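Lipase (PDB 3G7N) hydrolyses triacylglycerols at their ester bonds, releasing free fatty acids, as a secreted alkaline fungal lipase with an alpha/beta-hydrolase fold. Local coordinates at residues 33-38 against 111-116; 77-82 against 199-204; 101-106 against 135-140; 144-149 against 174-179; 190-195 against 222-227. One frame throughout, in Å; residues are numbered along the deposited sequence.

Contact 1 of 5, residues 33-38 against 111-116. Unlike the reference sequence in segment 33-38: Val35 (reference Ala).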
# COMPACT_ATOMS: atom_id res chain seq x y z
N THR A 33 -4.49 -2.16 -17.26
CA THR A 33 -4.93 -3.42 -17.86
C THR A 33 -4.43 -4.58 -16.99
O THR A 33 -3.24 -4.69 -16.71
CB THR A 33 -4.35 -3.58 -19.26
OG1 THR A 33 -4.79 -2.49 -20.08
CG2 THR A 33 -4.80 -4.89 -19.89
N ILE A 34 -5.35 -5.41 -16.51
CA ILE A 34 -5.00 -6.44 -15.54
C ILE A 34 -4.59 -7.70 -16.27
O ILE A 34 -5.42 -8.28 -16.99
CB ILE A 34 -6.17 -6.73 -14.55
CG1 ILE A 34 -6.54 -5.46 -13.75
CG2 ILE A 34 -5.78 -7.87 -13.58
CD1 ILE A 34 -7.97 -5.47 -13.16
N VAL A 35 -3.35 -8.14 -16.08
CA VAL A 35 -2.82 -9.30 -16.80
C VAL A 35 -2.81 -10.55 -15.94
O VAL A 35 -2.80 -11.67 -16.47
CB VAL A 35 -1.42 -9.04 -17.30
CG1 VAL A 35 -1.41 -7.88 -18.27
CG2 VAL A 35 -0.56 -8.72 -16.19
N LYS A 36 -2.83 -10.40 -14.62
CA LYS A 36 -2.75 -11.55 -13.73
C LYS A 36 -3.54 -11.27 -12.46
O LYS A 36 -3.40 -10.20 -11.87
CB LYS A 36 -1.28 -11.82 -13.38
CG LYS A 36 -1.00 -12.97 -12.45
CD LYS A 36 -1.11 -14.26 -13.19
CE LYS A 36 -0.34 -15.38 -12.50
NZ LYS A 36 -0.52 -16.61 -13.32
N ARG A 37 -4.40 -12.21 -12.08
CA ARG A 37 -5.19 -12.04 -10.86
C ARG A 37 -4.64 -12.92 -9.76
O ARG A 37 -4.48 -14.13 -9.96
CB ARG A 37 -6.66 -12.32 -11.16
CG ARG A 37 -7.18 -11.41 -12.29
CD ARG A 37 -8.59 -11.72 -12.76
NE ARG A 37 -9.59 -11.13 -11.89
CZ ARG A 37 -10.03 -9.88 -12.00
NH1 ARG A 37 -9.62 -9.12 -13.01
NH2 ARG A 37 -10.98 -9.44 -11.20
N ILE A 38 -4.18 -12.26 -8.70
CA ILE A 38 -3.48 -12.85 -7.56
C ILE A 38 -4.49 -13.31 -6.50
O ILE A 38 -5.40 -12.56 -6.13
CB ILE A 38 -2.56 -11.79 -6.90
CG1 ILE A 38 -1.58 -11.20 -7.93
CG2 ILE A 38 -1.83 -12.39 -5.70
CD1 ILE A 38 -0.61 -12.21 -8.54
N ILE A 111 6.26 -11.37 -8.26
CA ILE A 111 7.57 -11.08 -8.84
C ILE A 111 7.71 -11.68 -10.24
O ILE A 111 8.22 -11.04 -11.16
CB ILE A 111 8.72 -11.56 -7.91
CG1 ILE A 111 8.65 -10.84 -6.55
CG2 ILE A 111 10.07 -11.32 -8.56
CD1 ILE A 111 8.72 -9.33 -6.61
N THR A 112 7.24 -12.91 -10.42
CA THR A 112 7.32 -13.56 -11.72
C THR A 112 6.54 -12.80 -12.79
O THR A 112 7.03 -12.58 -13.90
CB THR A 112 6.81 -15.02 -11.63
OG1 THR A 112 7.69 -15.76 -10.78
CG2 THR A 112 6.81 -15.69 -13.01
N GLU A 113 5.34 -12.34 -12.46
CA GLU A 113 4.54 -11.61 -13.43
C GLU A 113 5.13 -10.23 -13.70
O GLU A 113 5.19 -9.80 -14.86
CB GLU A 113 3.09 -11.49 -12.95
CG GLU A 113 2.21 -10.68 -13.90
CD GLU A 113 2.00 -11.32 -15.27
OE1 GLU A 113 2.35 -12.51 -15.46
OE2 GLU A 113 1.33 -10.69 -16.11
N VAL A 114 5.62 -9.56 -12.68
CA VAL A 114 6.26 -8.27 -12.91
C VAL A 114 7.48 -8.43 -13.84
O VAL A 114 7.69 -7.61 -14.75
CB VAL A 114 6.64 -7.56 -11.59
CG1 VAL A 114 7.51 -6.31 -11.85
CG2 VAL A 114 5.38 -7.20 -10.80
N LYS A 115 8.26 -9.49 -13.64
CA LYS A 115 9.43 -9.72 -14.49
C LYS A 115 9.02 -9.98 -15.94
O LYS A 115 9.62 -9.42 -16.86
CB LYS A 115 10.25 -10.88 -13.95
CG LYS A 115 11.61 -11.03 -14.62
CD LYS A 115 12.32 -12.28 -14.11
CE LYS A 115 13.75 -12.34 -14.63
NZ LYS A 115 14.58 -13.36 -13.92
N ALA A 116 7.92 -10.70 -16.13
CA ALA A 116 7.42 -10.91 -17.47
C ALA A 116 6.96 -9.60 -18.11
O ALA A 116 7.19 -9.35 -19.30
CB ALA A 116 6.28 -11.92 -17.45

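Contact 2 of 5, residues 77-82 against 199-204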
# COMPACT_ATOMS: atom_id res chain seq x y z
N ILE A 77 -0.09 -10.34 15.32
CA ILE A 77 0.92 -9.32 15.51
C ILE A 77 2.21 -9.80 16.13
O ILE A 77 3.08 -9.00 16.41
CB ILE A 77 0.41 -8.06 16.24
CG1 ILE A 77 0.02 -8.39 17.68
CG2 ILE A 77 -0.74 -7.42 15.49
CD1 ILE A 77 -0.33 -7.15 18.50
N ALA A 78 2.42 -11.11 16.10
CA ALA A 78 3.74 -11.65 16.45
C ALA A 78 4.79 -11.19 15.45
O ALA A 78 4.62 -11.37 14.24
CB ALA A 78 3.68 -13.17 16.51
N LEU A 79 5.88 -10.63 15.94
CA LEU A 79 6.99 -10.23 15.07
C LEU A 79 7.83 -11.43 14.72
O LEU A 79 8.27 -12.18 15.61
CB LEU A 79 7.84 -9.15 15.74
CG LEU A 79 7.22 -7.76 15.86
CD1 LEU A 79 8.14 -6.80 16.60
CD2 LEU A 79 6.85 -7.19 14.48
N ILE A 80 8.13 -11.57 13.43
CA ILE A 80 8.95 -12.67 12.95
C ILE A 80 10.06 -12.18 12.03
O ILE A 80 10.07 -11.01 11.60
CB ILE A 80 8.13 -13.78 12.27
CG1 ILE A 80 7.29 -13.21 11.11
CG2 ILE A 80 7.17 -14.42 13.26
CD1 ILE A 80 8.11 -12.76 9.93
N THR A 81 11.07 -13.02 11.85
CA THR A 81 12.12 -12.77 10.88
C THR A 81 11.60 -13.09 9.49
O THR A 81 11.21 -14.23 9.21
CB THR A 81 13.36 -13.63 11.19
OG1 THR A 81 13.86 -13.25 12.48
CG2 THR A 81 14.44 -13.39 10.15
N PRO A 82 11.52 -12.08 8.62
CA PRO A 82 10.93 -12.34 7.31
C PRO A 82 11.94 -12.98 6.37
O PRO A 82 13.15 -12.79 6.51
CB PRO A 82 10.59 -10.94 6.80
CG PRO A 82 11.55 -10.05 7.47
CD PRO A 82 11.83 -10.65 8.82
N VAL A 199 4.06 -1.91 22.36
CA VAL A 199 3.99 -2.66 21.11
C VAL A 199 5.00 -2.09 20.12
O VAL A 199 5.86 -2.82 19.61
CB VAL A 199 2.56 -2.62 20.52
CG1 VAL A 199 2.52 -3.40 19.20
CG2 VAL A 199 1.60 -3.25 21.51
N ASN A 200 4.87 -0.79 19.83
CA ASN A 200 5.97 -0.00 19.28
C ASN A 200 6.33 -0.39 17.84
O ASN A 200 7.50 -0.29 17.44
CB ASN A 200 7.20 -0.13 20.18
CG ASN A 200 8.17 1.03 20.04
OD1 ASN A 200 7.77 2.19 19.94
ND2 ASN A 200 9.45 0.71 20.07
N PHE A 201 5.32 -0.64 17.01
CA PHE A 201 5.57 -0.78 15.57
C PHE A 201 5.80 0.58 14.92
O PHE A 201 5.24 1.59 15.35
CB PHE A 201 4.40 -1.48 14.87
CG PHE A 201 4.23 -2.94 15.20
CD1 PHE A 201 5.00 -3.57 16.18
CD2 PHE A 201 3.25 -3.68 14.55
CE1 PHE A 201 4.79 -4.93 16.48
CE2 PHE A 201 3.07 -5.01 14.81
CZ PHE A 201 3.75 -5.61 15.86
N LYS A 202 6.51 0.58 13.79
CA LYS A 202 7.03 1.79 13.18
C LYS A 202 6.64 1.87 11.71
O LYS A 202 6.81 0.89 10.96
CB LYS A 202 8.55 1.87 13.33
CG LYS A 202 9.03 1.81 14.79
CD LYS A 202 8.54 3.00 15.59
CE LYS A 202 9.12 3.01 17.01
NZ LYS A 202 8.56 4.16 17.79
N HIS A 203 6.18 3.05 11.33
CA HIS A 203 5.93 3.41 9.94
C HIS A 203 7.22 3.83 9.24
O HIS A 203 8.18 4.29 9.89
CB HIS A 203 4.95 4.58 9.86
CG HIS A 203 3.54 4.21 10.15
ND1 HIS A 203 2.79 3.41 9.31
CD2 HIS A 203 2.69 4.66 11.10
CE1 HIS A 203 1.55 3.37 9.74
NE2 HIS A 203 1.46 4.13 10.82
N TYR A 204 7.19 3.79 7.91
CA TYR A 204 8.16 4.55 7.11
C TYR A 204 7.43 5.24 5.96
O TYR A 204 6.22 5.05 5.78
CB TYR A 204 9.29 3.63 6.59
CG TYR A 204 8.91 2.69 5.46
CD1 TYR A 204 9.37 2.92 4.16
CD2 TYR A 204 8.22 1.50 5.69
CE1 TYR A 204 9.05 2.06 3.12
CE2 TYR A 204 7.93 0.62 4.66
CZ TYR A 204 8.38 0.89 3.39
OH TYR A 204 8.09 0.06 2.33

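Contact 3 of 5, residues 101-106 against 135-140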
# COMPACT_ATOMS: atom_id res chain seq x y z
N ARG A 101 2.90 -13.30 6.34
CA ARG A 101 2.33 -14.55 5.86
C ARG A 101 1.55 -14.39 4.54
O ARG A 101 1.84 -15.10 3.57
CB ARG A 101 1.50 -15.25 6.94
CG ARG A 101 0.98 -16.61 6.52
CD ARG A 101 0.69 -17.47 7.76
NE ARG A 101 -0.06 -18.67 7.41
CZ ARG A 101 -1.39 -18.72 7.31
NH1 ARG A 101 -2.11 -17.66 7.64
NH2 ARG A 101 -1.99 -19.85 6.97
N PRO A 102 0.55 -13.49 4.51
CA PRO A 102 -0.15 -13.31 3.23
C PRO A 102 0.76 -12.81 2.11
O PRO A 102 0.64 -13.30 0.99
CB PRO A 102 -1.25 -12.29 3.56
CG PRO A 102 -0.84 -11.66 4.87
CD PRO A 102 -0.10 -12.76 5.61
N TRP A 103 1.66 -11.87 2.39
CA TRP A 103 2.55 -11.43 1.30
C TRP A 103 3.40 -12.59 0.77
O TRP A 103 3.53 -12.78 -0.43
CB TRP A 103 3.45 -10.28 1.73
CG TRP A 103 4.32 -9.83 0.61
CD1 TRP A 103 5.63 -10.21 0.39
CD2 TRP A 103 3.88 -9.22 -0.61
NE1 TRP A 103 6.03 -9.83 -0.87
CE2 TRP A 103 4.99 -9.17 -1.48
CE3 TRP A 103 2.67 -8.63 -1.02
CZ2 TRP A 103 4.90 -8.66 -2.77
CZ3 TRP A 103 2.59 -8.07 -2.28
CH2 TRP A 103 3.72 -8.07 -3.14
N SER A 104 3.98 -13.38 1.68
CA SER A 104 4.88 -14.45 1.26
C SER A 104 4.15 -15.50 0.44
O SER A 104 4.74 -16.10 -0.45
CB SER A 104 5.54 -15.08 2.49
OG SER A 104 4.61 -15.82 3.24
N ALA A 105 2.85 -15.62 0.65
CA ALA A 105 2.03 -16.56 -0.13
C ALA A 105 1.97 -16.17 -1.61
O ALA A 105 1.85 -17.04 -2.46
CB ALA A 105 0.63 -16.69 0.45
N VAL A 106 1.98 -14.86 -1.89
CA VAL A 106 1.78 -14.36 -3.25
C VAL A 106 3.03 -13.76 -3.86
O VAL A 106 3.05 -13.46 -5.06
CB VAL A 106 0.63 -13.32 -3.33
CG1 VAL A 106 -0.71 -13.97 -2.94
CG2 VAL A 106 0.92 -12.10 -2.45
N GLY A 135 -2.98 -1.89 1.99
CA GLY A 135 -1.92 -0.90 2.22
C GLY A 135 -0.76 -1.44 3.04
O GLY A 135 0.40 -1.23 2.70
N ALA A 136 -1.08 -2.25 4.05
CA ALA A 136 -0.02 -2.93 4.81
C ALA A 136 0.75 -3.86 3.87
O ALA A 136 1.99 -3.93 3.93
CB ALA A 136 -0.62 -3.69 6.00
N LEU A 137 0.04 -4.59 3.01
CA LEU A 137 0.70 -5.44 2.03
C LEU A 137 1.58 -4.62 1.09
O LEU A 137 2.68 -5.05 0.73
CB LEU A 137 -0.31 -6.28 1.24
CG LEU A 137 -1.02 -7.37 2.06
CD1 LEU A 137 -2.30 -7.86 1.36
CD2 LEU A 137 -0.07 -8.51 2.36
N THR A 138 1.10 -3.44 0.68
CA THR A 138 1.86 -2.57 -0.21
C THR A 138 3.14 -2.10 0.47
O THR A 138 4.17 -1.91 -0.22
CB THR A 138 0.98 -1.37 -0.61
OG1 THR A 138 -0.08 -1.83 -1.43
CG2 THR A 138 1.76 -0.31 -1.38
N SER A 139 3.15 -1.97 1.79
CA SER A 139 4.37 -1.56 2.48
C SER A 139 5.45 -2.62 2.44
O SER A 139 6.65 -2.27 2.48
CB SER A 139 4.07 -1.08 3.92
OG SER A 139 3.84 -2.15 4.81
N ILE A 140 5.08 -3.88 2.32
CA ILE A 140 6.07 -4.92 2.05
C ILE A 140 6.33 -5.08 0.56
O ILE A 140 7.49 -5.26 0.15
CB ILE A 140 5.73 -6.27 2.75
CG1 ILE A 140 6.82 -7.31 2.47
CG2 ILE A 140 4.33 -6.75 2.43
CD1 ILE A 140 8.20 -6.93 3.03

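Contact 4 of 5, residues 144-149 against 174-179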
# COMPACT_ATOMS: atom_id res chain seq x y z
N ALA A 144 9.85 -5.54 -1.56
CA ALA A 144 9.99 -6.69 -2.44
C ALA A 144 10.37 -6.22 -3.85
O ALA A 144 11.21 -6.84 -4.51
CB ALA A 144 8.69 -7.50 -2.50
N LEU A 145 9.66 -5.23 -4.36
CA LEU A 145 9.93 -4.72 -5.71
C LEU A 145 11.27 -4.00 -5.79
O LEU A 145 12.01 -4.14 -6.78
CB LEU A 145 8.77 -3.82 -6.18
CG LEU A 145 7.42 -4.50 -6.36
CD1 LEU A 145 6.35 -3.43 -6.57
CD2 LEU A 145 7.44 -5.50 -7.53
N ALA A 146 11.58 -3.16 -4.81
CA ALA A 146 12.85 -2.42 -4.82
C ALA A 146 14.02 -3.39 -4.83
O ALA A 146 15.02 -3.15 -5.54
CB ALA A 146 12.95 -1.51 -3.60
N GLN A 147 13.92 -4.46 -4.07
CA GLN A 147 15.02 -5.41 -3.93
C GLN A 147 15.14 -6.31 -5.16
O GLN A 147 16.26 -6.64 -5.59
CB GLN A 147 14.82 -6.26 -2.68
CG GLN A 147 15.05 -5.49 -1.39
CD GLN A 147 16.50 -5.49 -0.99
OE1 GLN A 147 17.11 -4.42 -0.82
NE2 GLN A 147 17.05 -6.66 -0.75
N ASN A 148 14.01 -6.71 -5.73
CA ASN A 148 14.04 -7.58 -6.91
C ASN A 148 14.32 -6.84 -8.21
O ASN A 148 14.89 -7.42 -9.14
CB ASN A 148 12.75 -8.38 -7.04
CG ASN A 148 12.77 -9.64 -6.18
OD1 ASN A 148 13.28 -10.67 -6.60
ND2 ASN A 148 12.28 -9.54 -4.94
N PHE A 149 13.97 -5.56 -8.27
CA PHE A 149 14.07 -4.77 -9.50
C PHE A 149 14.76 -3.43 -9.24
O PHE A 149 14.18 -2.37 -9.43
CB PHE A 149 12.68 -4.58 -10.13
CG PHE A 149 11.93 -5.87 -10.34
CD1 PHE A 149 12.36 -6.78 -11.30
CD2 PHE A 149 10.79 -6.16 -9.61
CE1 PHE A 149 11.70 -7.97 -11.48
CE2 PHE A 149 10.13 -7.35 -9.79
CZ PHE A 149 10.56 -8.24 -10.76
N THR A 174 12.89 2.62 4.54
CA THR A 174 13.40 3.94 4.20
C THR A 174 14.64 3.85 3.29
O THR A 174 14.82 4.69 2.40
CB THR A 174 13.76 4.72 5.47
OG1 THR A 174 12.57 4.86 6.27
CG2 THR A 174 14.29 6.11 5.14
N ALA A 175 15.44 2.82 3.51
CA ALA A 175 16.70 2.64 2.77
C ALA A 175 16.48 2.32 1.29
O ALA A 175 17.39 2.51 0.47
CB ALA A 175 17.56 1.58 3.42
N GLN A 176 15.33 1.75 0.94
CA GLN A 176 15.09 1.38 -0.45
C GLN A 176 14.99 2.58 -1.35
O GLN A 176 14.41 3.61 -1.02
CB GLN A 176 13.84 0.53 -0.60
CG GLN A 176 13.84 -0.67 0.29
CD GLN A 176 15.14 -1.44 0.20
OE1 GLN A 176 15.54 -1.85 -0.90
NE2 GLN A 176 15.83 -1.58 1.32
N ALA A 177 15.63 2.47 -2.52
CA ALA A 177 15.37 3.42 -3.56
C ALA A 177 13.89 3.28 -3.92
O ALA A 177 13.32 2.18 -3.83
CB ALA A 177 16.25 3.13 -4.79
N GLY A 178 13.30 4.35 -4.40
CA GLY A 178 11.86 4.36 -4.64
C GLY A 178 11.13 5.11 -3.56
O GLY A 178 11.66 5.32 -2.47
N THR A 179 9.95 5.60 -3.90
CA THR A 179 9.16 6.46 -3.03
C THR A 179 7.98 5.68 -2.45
O THR A 179 7.11 5.23 -3.20
CB THR A 179 8.65 7.69 -3.78
OG1 THR A 179 9.78 8.38 -4.35
CG2 THR A 179 7.88 8.64 -2.88

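Contact 5 of 5, residues 190-195 against 222-227. With SO4 (sulfate ion), chain D.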
# COMPACT_ATOMS: atom_id res chain seq x y z
N VAL A 190 -6.90 3.52 11.90
CA VAL A 190 -6.08 2.34 11.57
C VAL A 190 -4.57 2.63 11.52
O VAL A 190 -3.78 1.86 12.06
CB VAL A 190 -6.61 1.66 10.31
CG1 VAL A 190 -5.63 0.56 9.85
CG2 VAL A 190 -7.98 1.03 10.61
N PRO A 191 -4.16 3.82 11.03
CA PRO A 191 -2.72 4.10 11.05
C PRO A 191 -2.15 4.29 12.44
O PRO A 191 -0.92 4.32 12.59
CB PRO A 191 -2.60 5.40 10.25
CG PRO A 191 -3.76 5.33 9.29
CD PRO A 191 -4.89 4.73 10.13
N ASN A 192 -3.02 4.38 13.45
CA ASN A 192 -2.57 4.58 14.85
C ASN A 192 -2.49 3.26 15.60
O ASN A 192 -2.09 3.23 16.77
CB ASN A 192 -3.54 5.53 15.56
CG ASN A 192 -3.51 6.91 14.94
OD1 ASN A 192 -2.46 7.35 14.44
ND2 ASN A 192 -4.64 7.60 14.95
N MET A 193 -2.86 2.17 14.96
CA MET A 193 -2.71 0.87 15.60
C MET A 193 -1.24 0.57 15.83
O MET A 193 -0.39 0.93 15.01
CB MET A 193 -3.33 -0.22 14.76
CG MET A 193 -4.84 -0.10 14.72
SD MET A 193 -5.67 -1.21 13.55
CE MET A 193 -5.49 -2.76 14.43
N TYR A 194 -0.95 -0.05 16.98
CA TYR A 194 0.38 -0.59 17.27
C TYR A 194 1.39 0.52 17.58
O TYR A 194 2.60 0.28 17.57
CB TYR A 194 0.90 -1.54 16.16
CG TYR A 194 -0.14 -2.53 15.67
CD1 TYR A 194 -0.95 -3.23 16.55
CD2 TYR A 194 -0.36 -2.70 14.29
CE1 TYR A 194 -1.92 -4.10 16.09
CE2 TYR A 194 -1.29 -3.61 13.84
CZ TYR A 194 -2.13 -4.22 14.73
OH TYR A 194 -3.02 -5.17 14.25
N SER A 195 0.90 1.72 17.87
CA SER A 195 1.74 2.85 18.23
C SER A 195 2.08 2.94 19.71
O SER A 195 2.89 3.76 20.12
CB SER A 195 1.09 4.16 17.78
OG SER A 195 -0.17 4.33 18.40
N GLY A 222 7.50 13.87 9.03
CA GLY A 222 7.90 12.69 9.77
C GLY A 222 6.80 11.63 9.73
O GLY A 222 5.90 11.67 8.88
N GLN A 223 6.89 10.67 10.64
CA GLN A 223 5.98 9.52 10.59
C GLN A 223 4.67 9.74 11.36
O GLN A 223 3.70 9.00 11.15
CB GLN A 223 6.67 8.25 11.08
CG GLN A 223 7.91 7.88 10.27
CD GLN A 223 7.60 7.81 8.78
OE1 GLN A 223 6.60 7.21 8.37
NE2 GLN A 223 8.51 8.32 7.97
N ARG A 224 4.71 10.60 12.38
CA ARG A 224 3.61 10.72 13.33
C ARG A 224 3.29 12.20 13.56
O ARG A 224 3.08 12.64 14.71
CB ARG A 224 3.99 10.03 14.64
CG ARG A 224 4.34 8.55 14.47
CD ARG A 224 3.13 7.71 14.06
NE ARG A 224 2.18 7.60 15.17
CZ ARG A 224 0.89 7.31 15.05
NH1 ARG A 224 0.35 7.17 13.85
NH2 ARG A 224 0.15 7.20 16.14
N ASP A 225 3.17 12.95 12.47
CA ASP A 225 2.75 14.36 12.54
C ASP A 225 1.38 14.45 13.23
O ASP A 225 0.43 13.77 12.82
CB ASP A 225 2.64 14.91 11.12
CG ASP A 225 2.52 16.41 11.07
OD1 ASP A 225 1.85 17.01 11.94
OD2 ASP A 225 2.99 16.99 10.06
N LYS A 226 1.27 15.28 14.27
CA LYS A 226 0.02 15.38 15.02
C LYS A 226 -1.07 16.14 14.27
O LYS A 226 -2.24 16.10 14.64
CB LYS A 226 0.25 15.97 16.42
CG LYS A 226 1.16 15.12 17.30
CD LYS A 226 0.70 13.67 17.40
CE LYS A 226 1.68 12.80 18.21
NZ LYS A 226 2.85 12.29 17.42
N SER A 227 -0.71 16.72 13.12
CA SER A 227 -1.71 17.27 12.22
C SER A 227 -2.28 16.24 11.26
O SER A 227 -3.22 16.52 10.52
CB SER A 227 -1.13 18.44 11.42
OG SER A 227 -0.85 19.52 12.30
S SO4 D . -4.13 20.72 12.99
O1 SO4 D . -3.29 21.31 11.95
O2 SO4 D . -3.33 20.49 14.19
O3 SO4 D . -5.24 21.62 13.31
O4 SO4 D . -4.66 19.44 12.53

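Contact 1 of 5, residues 33-38 against 111-116
Lys36 and Glu113 meet through the aliphatic parts of their side chains, where strand 32-40, second from one edge of the central sheet, runs past helix 97-120. The apolar contact is small: Lys36 CB lies 3.7 Å from Glu113 CG, with the CD of the same glutamate only slightly farther off. Glu113 projects toward the strand with CG anti to the backbone N (chi1 177°), and a bend at the next bond swings its carboxylate down the strand toward Val35. Oxygen OE2 thus comes beside the valine methyl CG2, but so tightly in the model that the exact placement is doubtful.

Backbone geometry explains why two successive residues serve one contact. Val35 and Lys36 form a classic beta bulge opposite Val49 of strand 45-52, so both point toward the helix instead of alternating. Val35 also touches Leu117 farther along it.

The charges are only loosely related. Lys36 bends at chi2 (77°) and carries its ammonium away, leaving NZ 5.4 Å from Glu113 OE1, too far for a salt bridge. Glu113 OE2 is hydrogen-bonded to a diethylene glycol molecule, probably from the crystallisation liquor.

Long residues with methylene stems and charged ends suit this partly exposed seam: the stems pack while the ends remain near the surface. The opposite charges probably add a modest long-range attraction, without fixing the two groups in one geometry.

Contact 2 of 5, residues 77-82 against 199-204
Ile77 and Leu79 both meet the ring of Phe201, bringing a small two-stranded antiparallel sheet (79-80 with 95-96) against the loop that links strands 179-185 and 206-210 of the alpha/beta-hydrolase fold. At Ile77 the closest group is the backbone: its O lies 3.5 Å from Phe201 CZ, at the ring edge and near the ring plane, where the slightly positive aromatic hydrogens suit a carbonyl oxygen. The side chain of Ile77 adds a looser apolar contact, its CB 4.2 Å from the same CZ.

Ala78 points the other way, toward Arg97, so Ile77 and Leu79, on either side of it, meet the loop.

Leu79 comes next, with CG anti to its carbonyl carbon (chi1 -72°), which sets the branched end at the CE1-CZ corner of the ring. Its CD2 stands 3.7 Å from Phe201 CE1 and approaches obliquely. Leucine suits the place because its two methyls both come from one side of the ring, CD2 spanning CE1 and CZ and CD1 meeting CE1. A serine here is likely to open a gap beside CE1 and CZ, leaving the ring freer to shift.

Phe201 is buried, and Tyr194 and Met96 also pack on it. Flat and apolar, it fills the space between loop and small sheet. Within the loop, Val199 CG1 lies on its other side, 3.8 Å above the ring plane and offset toward the rim.

Contact 3 of 5, residues 101-106 against 135-140
The indole of Trp103 presents one face to Ile140, whose two branches divide the work. Methylene CG1 stands over the five-membered ring, 4.1 Å from its centroid and 27° off the normal, a CH-pi contact; methyl CG2 presses nearer the root of the ring, 3.6 Å from Trp103 CG. Trp103 reaches this position with CG anti to the backbone N (chi1 -179°), which extends the indole from its own helix toward the neighbouring one. Val106 CG2, one turn on, lies against the opposite face near the rim, so both faces have an aliphatic neighbour.

Leu137 touches the base of the tryptophan rather than its ring: CD2 lies 3.8 Å from Trp103 N and 4.0 Å from Trp103 CB, and also meets Pro102 CG at 4.1 Å, the leucine and proline side chains crossing at about a right angle. Pro102 suits the kink here, since its nitrogen has no hydrogen to give to the preceding turn.

These are two helices of the alpha/beta-hydrolase fold, 97-120 and 133-148, the latter beginning just after nucleophile Ser132; the axes of segments 101-106 and 135-140 cross at -61° and come within 10.0 Å. Cutting Trp103 back to an alanine is likely to leave a large gap in this buried interface and take the aromatic surface from both branches of Ile140. Within helix 133-148, Ser139 OG donates to Ala136 O at 2.7 Å, satisfying a buried hydroxyl.

Contact 4 of 5, residues 144-149 against 174-179
Ala146 lays its methyl against the stem of Gln176, CB to CB at 3.7 Å, and the same methyl touches the carbonyl oxygen of Ala177 at an equal distance. With a side chain of one carbon, Ala146 lets the helix come close to the passing chain, its CA only 6.2 Å from that of Gln176. Leu154 of the neighbouring strand packs on this alanine as well.

The two glutamine side chains cross at about a right angle just beyond, with their amide planes 75° apart. Gln176 carries CG anti to its carbonyl carbon and bends again at chi2 (-49°), folding its amide back toward its own helix, where NE2 is hydrogen-bonded to Phe172 O. That bond fixes the way round of the Gln176 amide; the Gln147 amide beside it is probably turned over in the model, so its oxygen and nitrogen should not be told apart.

The contact joins consecutive crossovers of the alpha/beta-hydrolase sheet. Residues 144-148 end the helix that leads to strand 154-159, and residues 174-179 leave helix 167-175 to enter the adjacent parallel strand 179-185. The backbone of Thr179 already hydrogen-bonds with that of Leu154 and Ser156. Gly178 serves this turn because a CB at its backbone angles (phi 103°) would jam against the oxygen of Ala177, the oxygen that faces Ala146.

At the helix end, Asn148 folds its amide back on the last turn: ND2 donates to Ala144 O at 2.9 Å, and that oxygen also accepts from the backbone N of Asn148. The amide has a further partner in Ser85 O.

Contact 5 of 5, residues 190-195 against 222-227
Arg224 spans from one loop to Asn192, which opens a type II beta turn to Ser195. A single oxygen takes both terminal nitrogens: NH1 donates to Asn192 OD1 at 2.9 Å (145°), and NH2 gives the same OD1 a weak bond at 3.1 Å (135°). The oxygen sits at the guanidinium edge, near its plane, while the two flat groups stand steeply to each other. Bends at chi2 and chi3 curl the arginine round to reach it.

The amide of Asn192 is engaged at its other end, ND2 donating to Ser229 O and Met234 O, so this buried asparagine has partners for both functions. Pro191 O accepts from His203 NE2. Ser195 OG donates to Asn192 O at 2.7 Å, bridging the turn's two ends, and its CB lies 3.6 Å from Arg224 NH2.

Pro191 lies about 4 Å, side chain to side chain, from Asp188 of the charge relay, and Val190 N donates to Asp188 OD1, so the loop probably helps position that carboxylate. Within segment 222-227 Lys226 NZ donates to Arg224 O, and Asp225 forms an Asx turn, its OD1 accepting from Ser227 N at 2.8 Å. Ser227 OG lies 3.0 Å from O1 of a sulfate ion.

Overall arrangement
Two helices and the loop between strands 179-185 and 206-210 connect the set. Helix 97-120 serves contacts 1 and 3, where Ile38 CG2 and Val106 CG1 pack at 3.4 Å, and helix 133-148 serves contacts 3 and 4. Phe149 of contact 4 packs on Val114 of contact 1. Tyr204 OH probably hydrogen-bonds to Ser139 O, tying contacts 2 and 3, while contact 2 meets contact 5 through Phe201 N and Tyr194 O, 2.9 Å apart. Contacts 3 and 5 lie nearest the triad of Ser132, Asp188 and His241: the Leu137 side chain is about 9 Å from that of Ser132, and Pro191's about 5 Å from that of His241. Contact 1 lies remote, its centre 32 Å from that of contact 5.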